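Local coordinates for putative hydrogenase expression/formation protein hupG (PDB 2QSI) that is putatively involved in hydrogenase expression and formation, probably as a thioredoxin-like accessory factor in hydrogenase maturation, at the interface of chains A and B. Residues are numbered along the deposited sequence; one frame, centred on the assembly and turned at random. Chains: chain A/B, Putative hydrogenase expression/formation protein hupG.

The interface of chains A and B. Residues chain A 59-60, 63-64; chain B 111, 115, 118-119.
A:Glu59 and A:Leu60 lie in the last turn of helix 50-62, A:Ala63 just beyond it keeps a near-helical backbone, and A:Phe64 turns extended (phi/psi -132/70°), so that the chain packs against helix 111-126 of B, which presents B:Trp111, B:Leu115, B:Ile118 and B:Gly119 along one face. B:Trp111, at the start of its helix, points the benzo edge of its indole at the A:Glu59-A:Leu60 peptide rather than laying a face over it: CH2 comes 3.5 Å from A:Glu59 O, and A:Leu60 N lies in the ring plane. Its CG stands anti to the backbone N (chi1 169°), which carries the indole toward chain A, while B:Leu115 CD1 sits over the rim of one indole face from within the same helix. The other branch of B:Leu115, CD2, does the crossing, pressing tightly on A:Ala63 CB at 3.5 Å and passing alongside A:Leu60 CD1 at 3.7 Å. A:Phe64 forms the far end of this apolar strip. With CG beside the backbone N, the ring receives B:Ile118 CG2 over one face, offset toward the rim and nearest A:Phe64 CE2 at 3.6 Å, and has B:Leu115 O in plane at its edge. Without the ring, an alanine here would probably leave B:Ile118 CG2 with no aromatic face to rest on and open a gap beside B:Gly119. A:Leu60 and B:Ile118 meet tip to tip, but their modelled methyl separation is too short to be trusted. The two-fold axis repeats this patch with the chains exchanged, although the crystal structure alone does not show that this dimer forms in solution. At B:Gly119 the absence of a side chain probably helps A:Phe64 CE1 come within 3.8 Å of B:Gly119 CA.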
ATOM      1  N   GLU A  59      -8.410   0.032  22.806  1.00 12.92           N
ATOM      2  CA  GLU A  59      -8.821  -1.332  23.241  1.00 13.21           C
ATOM      3  C   GLU A  59      -8.918  -2.248  22.041  1.00 13.61           C
ATOM      4  O   GLU A  59      -8.499  -3.407  22.091  1.00 11.98           O
ATOM      5  CB  GLU A  59     -10.158  -1.334  23.979  1.00 13.44           C
ATOM      6  CG  GLU A  59     -10.107  -0.645  25.340  1.00 13.36           C
ATOM      7  CD  GLU A  59      -9.731  -1.537  26.508  1.00 12.08           C
ATOM      8  OE1 GLU A  59      -9.085  -2.574  26.333  1.00 13.31           O
ATOM      9  OE2 GLU A  59     -10.033  -1.133  27.637  1.00 10.75           O
ATOM     10  N   LEU A  60      -9.415  -1.694  20.926  1.00 12.90           N
ATOM     11  CA  LEU A  60      -9.474  -2.446  19.657  1.00 13.70           C
ATOM     12  C   LEU A  60      -8.101  -2.816  19.122  1.00 13.53           C
ATOM     13  O   LEU A  60      -7.879  -3.960  18.706  1.00 12.66           O
ATOM     14  CB  LEU A  60     -10.184  -1.623  18.595  1.00 13.13           C
ATOM     15  CG  LEU A  60     -10.665  -2.277  17.320  1.00 14.73           C
ATOM     16  CD1 LEU A  60     -11.318  -3.674  17.540  1.00 20.53           C
ATOM     17  CD2 LEU A  60     -11.666  -1.277  16.649  1.00 15.14           C
ATOM     18  N   ALA A  63      -6.550  -5.652  21.000  1.00 12.56           N
ATOM     19  CA  ALA A  63      -7.257  -6.926  20.934  1.00 12.07           C
ATOM     20  C   ALA A  63      -6.695  -7.813  19.829  1.00 12.82           C
ATOM     21  O   ALA A  63      -7.117  -8.957  19.663  1.00 12.77           O
ATOM     22  CB  ALA A  63      -8.747  -6.695  20.726  1.00 11.62           C
ATOM     23  N   PHE A  64      -5.740  -7.277  19.076  1.00 11.85           N
ATOM     24  CA  PHE A  64      -5.087  -8.033  18.014  1.00 11.24           C
ATOM     25  C   PHE A  64      -3.571  -7.894  18.089  1.00 11.30           C
ATOM     26  O   PHE A  64      -2.953  -7.258  17.235  1.00 11.49           O
ATOM     27  CB  PHE A  64      -5.590  -7.575  16.643  1.00 11.38           C
ATOM     28  CG  PHE A  64      -7.067  -7.764  16.445  1.00 10.20           C
ATOM     29  CD1 PHE A  64      -7.568  -8.961  15.962  1.00 12.71           C
ATOM     30  CD2 PHE A  64      -7.955  -6.743  16.742  1.00 10.77           C
ATOM     31  CE1 PHE A  64      -8.926  -9.137  15.779  1.00 14.53           C
ATOM     32  CE2 PHE A  64      -9.315  -6.914  16.561  1.00  9.23           C
ATOM     33  CZ  PHE A  64      -9.801  -8.112  16.079  1.00 12.21           C
TER
ATOM     34  N   TRP B 111     -18.835  -3.005  20.433  1.00 25.18           N
ATOM     35  CA  TRP B 111     -17.507  -3.606  20.627  1.00 24.97           C
ATOM     36  C   TRP B 111     -17.343  -4.925  19.912  1.00 25.18           C
ATOM     37  O   TRP B 111     -16.310  -5.161  19.272  1.00 23.41           O
ATOM     38  CB  TRP B 111     -17.245  -3.765  22.135  1.00 24.71           C
ATOM     39  CG  TRP B 111     -16.081  -4.574  22.611  1.00 24.64           C
ATOM     40  CD1 TRP B 111     -16.145  -5.723  23.342  1.00 24.07           C
ATOM     41  CD2 TRP B 111     -14.680  -4.271  22.470  1.00 23.15           C
ATOM     42  NE1 TRP B 111     -14.878  -6.176  23.632  1.00 23.77           N
ATOM     43  CE2 TRP B 111     -13.961  -5.299  23.124  1.00 23.21           C
ATOM     44  CE3 TRP B 111     -13.966  -3.236  21.857  1.00 25.53           C
ATOM     45  CZ2 TRP B 111     -12.561  -5.323  23.186  1.00 23.68           C
ATOM     46  CZ3 TRP B 111     -12.577  -3.264  21.900  1.00 25.41           C
ATOM     47  CH2 TRP B 111     -11.886  -4.310  22.561  1.00 25.53           C
ATOM     48  N   LEU B 115     -14.716  -5.767  16.782  1.00 18.15           N
ATOM     49  CA  LEU B 115     -13.867  -6.973  16.842  1.00 18.13           C
ATOM     50  C   LEU B 115     -14.097  -7.981  15.691  1.00 17.75           C
ATOM     51  O   LEU B 115     -13.138  -8.525  15.144  1.00 16.84           O
ATOM     52  CB  LEU B 115     -14.018  -7.716  18.197  1.00 17.35           C
ATOM     53  CG  LEU B 115     -13.476  -7.022  19.459  1.00 18.11           C
ATOM     54  CD1 LEU B 115     -13.930  -7.764  20.763  1.00 20.39           C
ATOM     55  CD2 LEU B 115     -11.957  -6.828  19.435  1.00 16.96           C
ATOM     56  N   ILE B 118     -12.982  -6.231  12.243  1.00 16.98           N
ATOM     57  CA  ILE B 118     -11.509  -6.173  12.137  1.00 17.35           C
ATOM     58  C   ILE B 118     -10.891  -7.556  11.954  1.00 17.65           C
ATOM     59  O   ILE B 118      -9.977  -7.759  11.092  1.00 16.60           O
ATOM     60  CB  ILE B 118     -10.892  -5.444  13.336  1.00 17.07           C
ATOM     61  CG1 ILE B 118     -11.365  -3.989  13.299  1.00 18.56           C
ATOM     62  CG2 ILE B 118      -9.345  -5.551  13.274  1.00 17.24           C
ATOM     63  CD1 ILE B 118     -11.114  -3.177  14.524  1.00 20.01           C
ATOM     64  N   GLY B 119     -11.387  -8.505  12.757  1.00 18.12           N
ATOM     65  CA  GLY B 119     -10.976  -9.902  12.669  1.00 18.20           C
ATOM     66  C   GLY B 119     -11.176 -10.462  11.296  1.00 18.47           C
ATOM     67  O   GLY B 119     -10.305 -11.127  10.776  1.00 19.91           O
TER